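Local coordinates for lysozyme inhibitor LprI-like N-terminal domain-containing protein (Pseudomonas putida, PDB 3GI7) that is a secreted protein of unknown function that belongs to the LprI family, and so may be related to lysozyme inhibitors, at residues Q17-C22 with Y88-N93. Residues are numbered along the deposited sequence; the frame is centred on the assembly and turned at random.
Sequences QQTFAC and YQIAWN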
loop_
_atom_site.group_PDB
_atom_site.type_symbol
_atom_site.label_atom_id
_atom_site.label_comp_id
_atom_site.label_asym_id
_atom_site.label_seq_id
_atom_site.Cartn_x
_atom_site.Cartn_y
_atom_site.Cartn_z
ATOM N N GLN A 17 -15.912 11.808 22.412
ATOM C CA GLN A 17 -16.241 10.416 22.694
ATOM C C GLN A 17 -16.383 9.586 21.417
ATOM O O GLN A 17 -15.919 8.471 21.370
ATOM C CB GLN A 17 -17.516 10.308 23.518
ATOM C CG GLN A 17 -17.763 8.923 24.080
ATOM C CD GLN A 17 -18.975 8.903 25.002
ATOM O OE1 GLN A 17 -20.074 9.235 24.574
ATOM N NE2 GLN A 17 -18.774 8.527 26.270
ATOM N N GLN A 18 -17.057 10.127 20.400
ATOM C CA GLN A 18 -17.289 9.347 19.183
ATOM C C GLN A 18 -15.990 9.026 18.449
ATOM O O GLN A 18 -15.806 7.892 17.994
ATOM C CB GLN A 18 -18.311 10.046 18.276
ATOM C CG GLN A 18 -18.695 9.160 17.095
ATOM C CD GLN A 18 -19.692 9.806 16.148
ATOM O OE1 GLN A 18 -19.834 11.034 16.107
ATOM N NE2 GLN A 18 -20.357 8.978 15.349
ATOM N N THR A 19 -15.057 9.975 18.394
ATOM C CA THR A 19 -13.733 9.707 17.820
ATOM C C THR A 19 -13.045 8.533 18.520
ATOM O O THR A 19 -12.570 7.593 17.858
ATOM C CB THR A 19 -12.832 10.950 17.873
ATOM O OG1 THR A 19 -13.520 12.036 17.243
ATOM C CG2 THR A 19 -11.456 10.683 17.192
ATOM N N PHE A 20 -13.010 8.577 19.861
ATOM C CA PHE A 20 -12.433 7.513 20.640
ATOM C C PHE A 20 -13.144 6.180 20.391
ATOM O O PHE A 20 -12.470 5.182 20.142
ATOM C CB PHE A 20 -12.538 7.868 22.129
ATOM C CG PHE A 20 -11.962 6.842 23.036
ATOM C CD1 PHE A 20 -10.599 6.799 23.269
ATOM C CD2 PHE A 20 -12.796 5.961 23.717
ATOM C CE1 PHE A 20 -10.056 5.856 24.104
ATOM C CE2 PHE A 20 -12.267 5.027 24.569
ATOM C CZ PHE A 20 -10.871 4.961 24.741
ATOM N N ALA A 21 -14.482 6.172 20.521
ATOM C CA ALA A 21 -15.270 4.927 20.438
ATOM C C ALA A 21 -15.111 4.290 19.038
ATOM O O ALA A 21 -14.957 3.084 18.926
ATOM C CB ALA A 21 -16.755 5.180 20.737
ATOM N N CYS A 22 -15.181 5.112 17.989
ATOM C CA CYS A 22 -15.119 4.618 16.625
ATOM C C CYS A 22 -13.725 4.147 16.231
ATOM O O CYS A 22 -13.608 3.233 15.448
ATOM C CB CYS A 22 -15.610 5.657 15.626
ATOM S SG CYS A 22 -17.434 5.833 15.635
ATOM N N TYR A 88 -3.443 8.865 22.330
ATOM C CA TYR A 88 -2.642 7.683 22.125
ATOM C C TYR A 88 -3.498 6.500 21.713
ATOM O O TYR A 88 -3.160 5.770 20.761
ATOM C CB TYR A 88 -1.885 7.331 23.365
ATOM C CG TYR A 88 -1.066 6.059 23.272
ATOM C CD1 TYR A 88 -1.646 4.817 23.518
ATOM C CD2 TYR A 88 0.300 6.108 22.989
ATOM C CE1 TYR A 88 -0.899 3.655 23.488
ATOM C CE2 TYR A 88 1.074 4.933 22.935
ATOM C CZ TYR A 88 0.449 3.724 23.180
ATOM O OH TYR A 88 1.165 2.594 23.196
ATOM N N GLN A 89 -4.594 6.294 22.417
ATOM C CA GLN A 89 -5.473 5.169 22.060
ATOM C C GLN A 89 -6.061 5.298 20.645
ATOM O O GLN A 89 -6.114 4.309 19.898
ATOM C CB GLN A 89 -6.612 5.041 23.042
ATOM C CG GLN A 89 -6.243 4.687 24.427
ATOM C CD GLN A 89 -5.387 3.503 24.489
ATOM O OE1 GLN A 89 -4.236 3.560 24.971
ATOM N NE2 GLN A 89 -5.931 2.393 24.057
ATOM N N ILE A 90 -6.512 6.498 20.285
ATOM C CA ILE A 90 -7.040 6.761 18.948
ATOM C C ILE A 90 -5.938 6.514 17.894
ATOM O O ILE A 90 -6.189 5.886 16.850
ATOM C CB ILE A 90 -7.611 8.194 18.852
ATOM C CG1 ILE A 90 -8.884 8.331 19.717
ATOM C CG2 ILE A 90 -7.796 8.607 17.383
ATOM C CD1 ILE A 90 -9.275 9.754 20.024
ATOM N N ALA A 91 -4.733 7.033 18.138
ATOM C CA ALA A 91 -3.618 6.859 17.204
ATOM C C ALA A 91 -3.214 5.382 17.055
ATOM O O ALA A 91 -2.981 4.900 15.904
ATOM C CB ALA A 91 -2.408 7.702 17.626
ATOM N N TRP A 92 -3.139 4.699 18.188
ATOM C CA TRP A 92 -2.779 3.297 18.245
ATOM C C TRP A 92 -3.798 2.478 17.485
ATOM O O TRP A 92 -3.443 1.728 16.561
ATOM C CB TRP A 92 -2.666 2.783 19.681
ATOM C CG TRP A 92 -2.271 1.379 19.730
ATOM C CD1 TRP A 92 -3.107 0.298 19.713
ATOM C CD2 TRP A 92 -0.935 0.856 19.820
ATOM N NE1 TRP A 92 -2.362 -0.866 19.743
ATOM C CE2 TRP A 92 -1.036 -0.550 19.810
ATOM C CE3 TRP A 92 0.335 1.443 19.872
ATOM C CZ2 TRP A 92 0.077 -1.376 19.865
ATOM C CZ3 TRP A 92 1.445 0.620 19.936
ATOM C CH2 TRP A 92 1.307 -0.777 19.928
ATOM N N ASN A 93 -5.063 2.675 17.826
ATOM C CA ASN A 93 -6.156 1.956 17.187
ATOM C C ASN A 93 -6.271 2.227 15.683
ATOM O O ASN A 93 -6.528 1.276 14.914
ATOM C CB ASN A 93 -7.477 2.207 17.926
ATOM C CG ASN A 93 -7.542 1.511 19.232
ATOM O OD1 ASN A 93 -6.840 0.530 19.445
ATOM N ND2 ASN A 93 -8.415 1.985 20.137
HETATM O O HOH W 1 -9.829 4.399 20.786
#
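Ile-90 pushes its CG1-CD1 arm against the backbone of helix 17-49 between Thr-19 and Phe-20, and this is the tight part of the contact. Its CG1 sits 3.8 Å from Phe-20 CA, while CD1 meets Thr-19 CG2 at 3.7 Å, the two side chains crossing at about a right angle. The same chi1 (-54°) that puts Thr-19 CG2 anti to the backbone N leaves OG1 beside it, hydrogen-bonded to Asp-16 OD2. Phe-20, with CG anti to its backbone N (chi1 -180°), swings its ring across to helix 86-111; CE1 rests 3.7 Å from Gln-89 CB. Ring and Gln-89 chain run side by side, and the latter bends at chi2, carrying its amide away from helix 17-49. On the looser side no direct hydrogen bond joins the segments, but a water above one face of the ring, offset toward its rim, donates to Phe-20 O (2.8 Å) and accepts from Asn-93 ND2 (2.9 Å). Asn-93 OD1 accepts a hydrogen bond from Lys-27 NZ. Beyond, Cys-22 forms a disulfide with Cys-22 of a second subunit. The segment axes cross at 39°, so helices 17-49 and 86-111 start out in the same general direction, consistent with an up-down-up three-helix arrangement.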